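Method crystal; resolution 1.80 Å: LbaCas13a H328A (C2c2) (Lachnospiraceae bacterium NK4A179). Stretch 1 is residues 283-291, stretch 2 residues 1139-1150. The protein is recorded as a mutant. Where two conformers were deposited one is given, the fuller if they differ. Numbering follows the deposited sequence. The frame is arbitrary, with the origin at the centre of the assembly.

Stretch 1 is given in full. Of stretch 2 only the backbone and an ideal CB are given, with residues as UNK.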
# COMPACT_ATOMS: atom_id res chain seq x y z
N PHE A 283 -25.78 10.06 18.03
CA PHE A 283 -26.27 9.01 17.15
C PHE A 283 -25.45 7.73 17.31
O PHE A 283 -26.01 6.63 17.37
CB PHE A 283 -26.26 9.48 15.69
CG PHE A 283 -26.63 8.42 14.70
CD1 PHE A 283 -25.67 7.58 14.13
CD2 PHE A 283 -27.94 8.27 14.28
CE1 PHE A 283 -26.02 6.62 13.22
CE2 PHE A 283 -28.30 7.31 13.36
CZ PHE A 283 -27.34 6.47 12.82
N LEU A 284 -24.12 7.86 17.30
CA LEU A 284 -23.28 6.66 17.37
C LEU A 284 -23.49 5.93 18.69
O LEU A 284 -23.50 4.69 18.73
CB LEU A 284 -21.81 7.03 17.23
CG LEU A 284 -21.34 7.40 15.83
CD1 LEU A 284 -19.87 7.81 15.96
CD2 LEU A 284 -21.53 6.24 14.84
N SER A 285 -23.69 6.69 19.77
CA SER A 285 -23.99 6.08 21.06
C SER A 285 -25.34 5.37 21.05
O SER A 285 -25.46 4.21 21.46
CB SER A 285 -23.95 7.17 22.14
OG SER A 285 -24.20 6.63 23.43
N ASP A 286 -26.39 6.06 20.57
CA ASP A 286 -27.73 5.49 20.55
C ASP A 286 -27.85 4.32 19.61
O ASP A 286 -28.62 3.38 19.87
CB ASP A 286 -28.74 6.56 20.15
CG ASP A 286 -28.92 7.61 21.22
OD1 ASP A 286 -28.56 7.32 22.38
OD2 ASP A 286 -29.39 8.71 20.89
N TYR A 287 -27.12 4.36 18.49
CA TYR A 287 -27.25 3.31 17.49
C TYR A 287 -26.67 2.00 17.98
O TYR A 287 -27.07 0.94 17.49
CB TYR A 287 -26.57 3.75 16.18
CG TYR A 287 -26.88 2.84 15.01
CD1 TYR A 287 -28.07 3.00 14.29
CD2 TYR A 287 -26.03 1.81 14.66
CE1 TYR A 287 -28.39 2.16 13.23
CE2 TYR A 287 -26.34 0.97 13.61
CZ TYR A 287 -27.52 1.15 12.89
OH TYR A 287 -27.84 0.32 11.86
N ALA A 288 -25.74 2.04 18.93
CA ALA A 288 -25.11 0.83 19.45
C ALA A 288 -26.06 0.19 20.46
O ALA A 288 -25.87 0.25 21.67
CB ALA A 288 -23.76 1.16 20.07
N SER A 289 -27.12 -0.41 19.92
CA SER A 289 -28.16 -1.05 20.71
C SER A 289 -28.31 -2.49 20.24
O SER A 289 -28.50 -2.73 19.04
CB SER A 289 -29.49 -0.31 20.58
OG SER A 289 -30.59 -1.16 20.89
N LEU A 290 -28.25 -3.45 21.17
CA LEU A 290 -28.44 -4.84 20.79
C LEU A 290 -29.86 -5.11 20.28
O LEU A 290 -30.06 -6.07 19.54
CB LEU A 290 -28.12 -5.76 21.98
CG LEU A 290 -26.76 -5.44 22.58
CD1 LEU A 290 -26.53 -6.26 23.84
CD2 LEU A 290 -25.66 -5.70 21.57
N ASP A 291 -30.82 -4.26 20.63
CA ASP A 291 -32.18 -4.39 20.13
C ASP A 291 -32.22 -3.90 18.68
O ASP A 291 -32.13 -2.70 18.43
CB ASP A 291 -33.15 -3.60 21.00
CG ASP A 291 -34.60 -3.71 20.54
OD1 ASP A 291 -34.86 -4.24 19.45
OD2 ASP A 291 -35.48 -3.26 21.31
N UNK A 1139 -15.55 -0.96 18.63
CA UNK A 1139 -16.08 0.39 18.77
C UNK A 1139 -17.57 0.37 19.03
O UNK A 1139 -18.07 1.13 19.87
CB UNK A 1139 -15.78 1.22 17.52
N UNK A 1140 -18.28 -0.50 18.32
CA UNK A 1140 -19.73 -0.61 18.46
C UNK A 1140 -20.10 -1.12 19.86
O UNK A 1140 -20.94 -0.52 20.54
CB UNK A 1140 -20.30 -1.54 17.39
N UNK A 1141 -19.47 -2.20 20.31
CA UNK A 1141 -19.85 -2.71 21.63
C UNK A 1141 -19.30 -1.84 22.75
O UNK A 1141 -19.91 -1.78 23.82
CB UNK A 1141 -19.36 -4.15 21.80
N UNK A 1142 -18.20 -1.13 22.51
CA UNK A 1142 -17.75 -0.12 23.45
C UNK A 1142 -18.78 0.98 23.59
O UNK A 1142 -19.11 1.41 24.71
CB UNK A 1142 -16.41 0.46 23.01
N UNK A 1143 -19.29 1.47 22.46
CA UNK A 1143 -20.39 2.43 22.51
C UNK A 1143 -21.59 1.84 23.24
O UNK A 1143 -22.25 2.53 24.02
CB UNK A 1143 -20.79 2.86 21.10
N UNK A 1144 -21.88 0.57 22.99
CA UNK A 1144 -23.03 -0.06 23.64
C UNK A 1144 -22.82 -0.12 25.14
O UNK A 1144 -23.71 0.23 25.93
CB UNK A 1144 -23.27 -1.46 23.08
N UNK A 1145 -21.63 -0.55 25.56
CA UNK A 1145 -21.31 -0.61 26.98
C UNK A 1145 -21.49 0.73 27.65
O UNK A 1145 -21.86 0.80 28.83
CB UNK A 1145 -19.88 -1.10 27.18
N UNK A 1146 -21.26 1.81 26.91
CA UNK A 1146 -21.24 3.13 27.51
C UNK A 1146 -22.53 3.91 27.28
O UNK A 1146 -22.58 5.10 27.59
CB UNK A 1146 -20.05 3.93 26.96
N UNK A 1147 -23.58 3.27 26.79
CA UNK A 1147 -24.88 3.92 26.74
C UNK A 1147 -25.80 3.28 27.78
O UNK A 1147 -25.41 2.36 28.51
CB UNK A 1147 -25.49 3.82 25.34
N UNK A 1148 -27.04 3.75 27.81
CA UNK A 1148 -28.01 3.30 28.80
C UNK A 1148 -28.88 2.15 28.31
O UNK A 1148 -29.76 1.71 29.06
CB UNK A 1148 -28.90 4.47 29.21
N UNK A 1149 -28.67 1.66 27.09
CA UNK A 1149 -29.48 0.55 26.60
C UNK A 1149 -29.33 -0.66 27.52
O UNK A 1149 -28.35 -0.81 28.27
CB UNK A 1149 -29.08 0.19 25.17
N UNK A 1150 -30.34 -1.53 27.48
CA UNK A 1150 -30.38 -2.69 28.35
C UNK A 1150 -29.27 -3.67 27.98
O UNK A 1150 -29.10 -4.02 26.80
CB UNK A 1150 -31.75 -3.37 28.27

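Position 1139 is helical, and nothing of stretch 1 lies within 5.5 Å of its ideal CB, so the contact sets no demand; the residue is G1139.

At 1140 CA-to-CB points sideways, with the ideal CB 5.1 Å from A288 CB. A long side chain could run beside the turn after Y287, where a methyl group and the carbonyl of S289 are on offer; an aromatic or a long aliphatic would fit, and a hydroxyl at its end would find an acceptor. The residue is Y1140. Its chi1 of 174° (t) carries the ring so that the methyl lies over one face: A288 CB is 4.3 Å from the ring centroid, in a CH-pi contact. Y1140 OH sits 3.1 Å from S289 O, a weak hydrogen bond if its one proton is used here, for another acceptor is within reach.

Position 1141 points away, and only a side chain long enough to turn back could touch stretch 1. H1141 does so: its CE1 comes 4.0 Å from L290 CD2, which lies at the edge of the ring.

Position 1142 also points away and is free of this contact; it is Y1142.

At 1143 CA-to-CB points toward stretch 1, and the ideal CB is already 3.6 Å from A288 CB and 4.0 Å from L284 O. With so little space, a small residue suits. A1143 packs methyl against methyl, its CB 3.6 Å from A288 CB.

At 1144 CA-to-CB points sideways, and the ideal CB is 3.4 Å from A288 O and 5.1 Å from L290 CD2. A modest, largely apolar side chain fits, such as alanine, cysteine or valine. C1144 places SG 3.9 Å from L290 CG.

Positions 1145 and 1146 place no ideal CB near stretch 1. They are L1145 and N1146, the latter bonding back from N1146 ND2 to Y1142 O (2.8 Å) as the helix is left.

At 1147 CA-to-CB points toward stretch 1, where the carbonyls of S285 and A288 are on offer, and the ideal CB is 3.6 Å from S285 OG. A short polar side chain with a donor suits, and an amide NH2 has two hydrogens for the two acceptors. N1147 uses ND2 to donate to S285 O and to A288 O, both at 2.8 Å, tying down the turn.

At 1148 CA-to-CB points sideways and the ideal CB has nothing of stretch 1 within 5.5 Å, so many residues would serve; it is D1148.

At 1149 CA-to-CB points toward stretch 1, with the ideal CB 4.6 Å from S289 CB, so a small, perhaps polar, residue fits. S1149 OG donates to N1147 OD1 (2.7 Å), and a water bonded to S1149 OG also accepts from L290 N.

At 1150 CA-to-CB points sideways and the ideal CB has nothing of stretch 1 within 5.5 Å, so little is asked of the side chain; it is N1150.

Stretch 2, residues 1139-1150: GYHYACLNNDSN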
# COMPACT_ATOMS: atom_id res chain seq x y z
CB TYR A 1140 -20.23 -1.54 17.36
CG TYR A 1140 -21.68 -1.89 17.44
CD1 TYR A 1140 -22.62 -1.09 16.81
CD2 TYR A 1140 -22.12 -3.00 18.14
CE1 TYR A 1140 -23.98 -1.41 16.86
CE2 TYR A 1140 -23.47 -3.32 18.21
CZ TYR A 1140 -24.39 -2.53 17.56
OH TYR A 1140 -25.73 -2.85 17.61
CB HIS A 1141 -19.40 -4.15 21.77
CG HIS A 1141 -20.18 -5.08 20.90
ND1 HIS A 1141 -21.47 -5.46 21.21
CD2 HIS A 1141 -19.90 -5.61 19.70
CE1 HIS A 1141 -21.93 -6.24 20.25
NE2 HIS A 1141 -21.00 -6.35 19.32
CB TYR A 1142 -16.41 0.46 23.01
CG TYR A 1142 -15.83 1.52 23.91
CD1 TYR A 1142 -15.13 1.18 25.06
CD2 TYR A 1142 -15.96 2.87 23.59
CE1 TYR A 1142 -14.56 2.16 25.86
CE2 TYR A 1142 -15.40 3.85 24.38
CZ TYR A 1142 -14.69 3.49 25.51
OH TYR A 1142 -14.13 4.47 26.28
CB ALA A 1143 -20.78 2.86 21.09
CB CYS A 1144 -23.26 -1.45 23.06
SG CYS A 1144 -24.74 -2.26 23.75
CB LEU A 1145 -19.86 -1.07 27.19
CG LEU A 1145 -19.54 -2.55 27.25
CD1 LEU A 1145 -18.03 -2.72 27.31
CD2 LEU A 1145 -20.19 -3.20 28.46
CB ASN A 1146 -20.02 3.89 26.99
CG ASN A 1146 -18.75 3.42 27.67
OD1 ASN A 1146 -18.47 3.82 28.79
ND2 ASN A 1146 -18.01 2.52 27.03
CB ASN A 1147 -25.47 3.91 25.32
CG ASN A 1147 -25.87 2.51 24.84
OD1 ASN A 1147 -26.26 1.64 25.61
ND2 ASN A 1147 -25.81 2.32 23.52
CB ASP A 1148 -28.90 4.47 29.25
CG ASP A 1148 -29.76 5.06 28.11
OD1 ASP A 1148 -29.96 4.42 27.06
OD2 ASP A 1148 -30.24 6.20 28.29
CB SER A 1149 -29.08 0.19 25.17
OG SER A 1149 -27.83 -0.48 25.14
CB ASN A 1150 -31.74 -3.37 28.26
CG ASN A 1150 -31.76 -4.73 28.92
OD1 ASN A 1150 -31.83 -4.83 30.15
ND2 ASN A 1150 -31.70 -5.79 28.11
O HOH W 1 -22.05 5.26 24.00
O HOH W 2 -28.34 -2.71 24.07
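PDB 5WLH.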